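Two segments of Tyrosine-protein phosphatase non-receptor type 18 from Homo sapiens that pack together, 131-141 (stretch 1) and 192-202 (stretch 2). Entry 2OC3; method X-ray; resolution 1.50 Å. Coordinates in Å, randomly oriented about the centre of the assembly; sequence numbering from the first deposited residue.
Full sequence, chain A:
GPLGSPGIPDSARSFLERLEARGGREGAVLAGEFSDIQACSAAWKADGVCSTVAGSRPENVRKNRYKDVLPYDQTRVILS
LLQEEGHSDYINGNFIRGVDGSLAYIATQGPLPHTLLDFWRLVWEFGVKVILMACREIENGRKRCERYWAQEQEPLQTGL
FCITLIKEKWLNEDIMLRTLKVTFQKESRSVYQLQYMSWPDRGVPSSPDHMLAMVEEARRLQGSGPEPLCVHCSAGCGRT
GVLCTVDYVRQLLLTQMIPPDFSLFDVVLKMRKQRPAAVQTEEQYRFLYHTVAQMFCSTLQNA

Stretch 1 131-141: ILMACREIENG
Stretch 2 192-202: YQLQYMSWPDR

Residues 192-196 form a strand beside strand 131-133, parallel at 16° with axes 4.7 Å apart; phi/psi average near -110/127, with Y196 at -82/125. I131 pairs with Q193, L132 with L194 and M133 with Q195, CA atoms 4.6, 4.9 and 4.7 Å apart.

The ladder begins at Y192, whose O accepts I131 N at 2.9 Å. Q193 (chi1 t) shares a face with I131 (m, t), M133 and Q195; its NE2 lies 3.5 Å from M133 SD. L194 takes the other face with L132 (m, p), two branched aliphatics in a buried layer. Its backbone serves both ways: L194 N to I131 O at 2.8 Å, M133 N to L194 O at 2.9 Å.

Q195, extended (t, t), reaches past the strand end, and NE2 donates to C135 O at 3.0 Å; the all-trans M133 packs its CE 3.6 Å from that NE2. A water also joins Q195 NE2 to E137 N. Y196 N closes the ladder on M133 O at 2.9 Å.

Beyond the ladder the backbones separate, and waters supplement the direct contacts. M197 O lies 3.3 Å from R136 CD. W199 O receives two waters, one held by R136 NE and E139 OE2, the other by R136 NH2; E139 OE2 also accepts R136 N at 3.0 Å. Finally, D201 CB meets N140 CB at 4.2 Å; D201 is modelled only as far as CB.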

# COMPACT_ATOMS: atom_id res chain seq x y z
N ILE A 131 5.10 7.83 -0.40
CA ILE A 131 3.84 7.29 0.08
C ILE A 131 2.82 7.27 -1.07
O ILE A 131 2.71 8.29 -1.81
CB ILE A 131 3.26 8.16 1.19
CG1 ILE A 131 4.23 8.29 2.37
CG2 ILE A 131 1.88 7.64 1.69
CD1 ILE A 131 3.83 9.39 3.33
N LEU A 132 2.13 6.16 -1.26
CA LEU A 132 1.04 6.08 -2.22
C LEU A 132 -0.23 5.89 -1.42
O LEU A 132 -0.34 4.89 -0.73
CB LEU A 132 1.23 4.91 -3.17
CG LEU A 132 2.41 4.96 -4.16
CD1 LEU A 132 3.71 4.52 -3.57
CD2 LEU A 132 2.11 4.11 -5.41
N MET A 133 -1.20 6.78 -1.59
CA MET A 133 -2.47 6.79 -0.87
C MET A 133 -3.57 6.54 -1.91
O MET A 133 -3.68 7.30 -2.89
CB MET A 133 -2.72 8.15 -0.19
CG MET A 133 -4.11 8.29 0.36
SD MET A 133 -4.18 9.76 1.39
CE MET A 133 -5.90 9.78 1.91
N ALA A 134 -4.36 5.47 -1.74
CA ALA A 134 -5.36 5.12 -2.73
C ALA A 134 -6.75 5.27 -2.20
O ALA A 134 -7.58 4.38 -2.41
CB ALA A 134 -5.19 3.64 -3.20
N CYS A 135 -7.00 6.35 -1.48
CA CYS A 135 -8.34 6.68 -1.02
C CYS A 135 -8.39 8.18 -0.77
O CYS A 135 -7.38 8.88 -0.84
CB CYS A 135 -8.71 5.89 0.25
SG CYS A 135 -7.90 6.37 1.75
N ARG A 136 -9.60 8.66 -0.51
CA ARG A 136 -9.79 10.05 -0.05
C ARG A 136 -10.00 10.05 1.46
O ARG A 136 -10.37 9.02 2.03
CB ARG A 136 -11.02 10.65 -0.70
CG ARG A 136 -10.84 10.94 -2.20
CD ARG A 136 -12.17 11.25 -2.86
NE ARG A 136 -13.05 10.10 -2.91
CZ ARG A 136 -14.37 10.09 -2.75
NH1 ARG A 136 -15.01 11.23 -2.46
NH2 ARG A 136 -15.01 8.92 -2.81
N GLU A 137 -9.89 11.22 2.08
CA GLU A 137 -10.19 11.36 3.52
C GLU A 137 -11.60 10.90 3.87
O GLU A 137 -11.82 10.22 4.86
CB GLU A 137 -10.02 12.80 3.95
CG GLU A 137 -8.62 13.24 4.09
CD GLU A 137 -8.58 14.74 4.22
OE1 GLU A 137 -9.07 15.24 5.25
OE2 GLU A 137 -8.16 15.38 3.23
N ILE A 138 -12.57 11.32 3.05
CA ILE A 138 -13.99 10.98 3.21
C ILE A 138 -14.47 10.42 1.89
O ILE A 138 -14.18 11.00 0.84
CB ILE A 138 -14.84 12.24 3.54
CG1 ILE A 138 -14.38 12.82 4.88
CG2 ILE A 138 -16.31 11.88 3.60
CD1 ILE A 138 -14.97 14.21 5.17
N GLU A 139 -15.13 9.28 1.93
CA GLU A 139 -15.68 8.67 0.74
C GLU A 139 -17.14 8.36 0.98
O GLU A 139 -17.47 7.64 1.92
CB GLU A 139 -14.92 7.41 0.39
CG GLU A 139 -13.44 7.62 0.09
CD GLU A 139 -12.75 6.38 -0.42
OE1 GLU A 139 -13.26 5.24 -0.21
OE2 GLU A 139 -11.66 6.57 -1.04
N ASN A 140 -18.00 8.95 0.13
CA ASN A 140 -19.44 8.70 0.19
C ASN A 140 -20.00 8.85 1.60
O ASN A 140 -20.75 8.00 2.10
CB ASN A 140 -19.74 7.32 -0.40
CG ASN A 140 -21.17 7.18 -0.92
OD1 ASN A 140 -21.86 8.17 -1.18
ND2 ASN A 140 -21.61 5.94 -1.08
N GLY A 141 -19.58 9.92 2.27
CA GLY A 141 -20.17 10.24 3.56
C GLY A 141 -19.60 9.49 4.74
O GLY A 141 -20.13 9.61 5.84
N TYR A 192 7.64 12.44 -0.55
CA TYR A 192 6.63 12.65 -1.58
C TYR A 192 5.42 11.80 -1.31
O TYR A 192 5.59 10.60 -1.00
CB TYR A 192 7.21 12.30 -2.95
CG TYR A 192 8.29 13.29 -3.41
CD1 TYR A 192 7.94 14.46 -4.05
CD2 TYR A 192 9.63 13.07 -3.17
CE1 TYR A 192 8.89 15.40 -4.45
CE2 TYR A 192 10.63 14.01 -3.58
CZ TYR A 192 10.22 15.17 -4.23
OH TYR A 192 11.16 16.12 -4.65
N GLN A 193 4.24 12.38 -1.45
CA GLN A 193 2.97 11.64 -1.31
C GLN A 193 2.16 11.74 -2.57
O GLN A 193 1.88 12.85 -3.06
CB GLN A 193 2.16 12.20 -0.16
CG GLN A 193 0.84 11.45 0.13
CD GLN A 193 -0.32 12.36 0.47
OE1 GLN A 193 -0.28 13.55 0.19
NE2 GLN A 193 -1.34 11.81 1.13
N LEU A 194 1.82 10.59 -3.14
CA LEU A 194 0.96 10.53 -4.27
C LEU A 194 -0.40 10.09 -3.80
O LEU A 194 -0.48 9.11 -3.07
CB LEU A 194 1.49 9.57 -5.30
CG LEU A 194 2.73 10.00 -6.08
CD1 LEU A 194 3.63 8.80 -6.52
CD2 LEU A 194 2.32 10.82 -7.27
N GLN A 195 -1.46 10.79 -4.20
CA GLN A 195 -2.81 10.47 -3.75
C GLN A 195 -3.69 10.27 -4.95
O GLN A 195 -3.78 11.12 -5.81
CB GLN A 195 -3.40 11.57 -2.85
CG GLN A 195 -4.74 11.10 -2.24
CD GLN A 195 -5.48 12.15 -1.45
OE1 GLN A 195 -5.00 13.29 -1.29
NE2 GLN A 195 -6.66 11.77 -0.95
N TYR A 196 -4.32 9.11 -5.04
CA TYR A 196 -5.31 8.79 -6.07
C TYR A 196 -6.63 9.40 -5.57
O TYR A 196 -7.05 9.16 -4.42
CB TYR A 196 -5.43 7.25 -6.25
CG TYR A 196 -6.07 6.90 -7.55
CD1 TYR A 196 -5.30 6.49 -8.61
CD2 TYR A 196 -7.43 7.02 -7.75
CE1 TYR A 196 -5.88 6.22 -9.85
CE2 TYR A 196 -8.01 6.76 -8.98
CZ TYR A 196 -7.23 6.36 -10.02
OH TYR A 196 -7.82 6.12 -11.27
N MET A 197 -7.25 10.25 -6.42
CA MET A 197 -8.27 11.19 -5.96
C MET A 197 -9.71 10.82 -6.31
O MET A 197 -10.61 11.48 -5.80
CB MET A 197 -7.99 12.60 -6.54
CG MET A 197 -6.62 13.12 -6.20
SD MET A 197 -6.28 13.30 -4.46
CE MET A 197 -7.31 14.75 -4.12
N SER A 198 -9.91 9.77 -7.11
CA SER A 198 -11.23 9.45 -7.65
C SER A 198 -11.58 7.97 -7.65
O SER A 198 -12.46 7.54 -8.39
CB SER A 198 -11.30 9.97 -9.07
OG SER A 198 -10.32 9.29 -9.84
N TRP A 199 -10.91 7.15 -6.85
CA TRP A 199 -11.26 5.74 -6.82
C TRP A 199 -12.71 5.57 -6.37
O TRP A 199 -13.10 6.06 -5.31
CB TRP A 199 -10.31 4.95 -5.94
CG TRP A 199 -10.32 3.46 -6.25
CD1 TRP A 199 -11.35 2.59 -6.07
CD2 TRP A 199 -9.22 2.70 -6.72
NE1 TRP A 199 -10.95 1.31 -6.41
CE2 TRP A 199 -9.65 1.36 -6.82
CE3 TRP A 199 -7.91 3.02 -7.08
CZ2 TRP A 199 -8.80 0.34 -7.28
CZ3 TRP A 199 -7.05 2.02 -7.51
CH2 TRP A 199 -7.51 0.69 -7.61
N PRO A 200 -13.53 4.91 -7.21
CA PRO A 200 -14.97 4.92 -6.91
C PRO A 200 -15.39 4.14 -5.72
O PRO A 200 -14.78 3.13 -5.35
CB PRO A 200 -15.60 4.32 -8.18
CG PRO A 200 -14.53 3.50 -8.79
CD PRO A 200 -13.24 4.24 -8.49
N ASP A 201 -16.50 4.59 -5.13
CA ASP A 201 -17.07 3.95 -3.96
C ASP A 201 -17.51 2.52 -4.29
O ASP A 201 -17.35 1.61 -3.48
CB ASP A 201 -18.25 4.80 -3.43
N ARG A 202 -18.02 2.34 -5.51
CA ARG A 202 -18.32 1.02 -6.06
C ARG A 202 -17.59 0.82 -7.38
O ARG A 202 -17.64 1.68 -8.27
CB ARG A 202 -19.83 0.84 -6.29
O HOH W 1 -11.86 7.69 -3.55
O HOH W 2 -14.52 6.03 -2.97
O HOH W 3 -8.85 13.46 0.29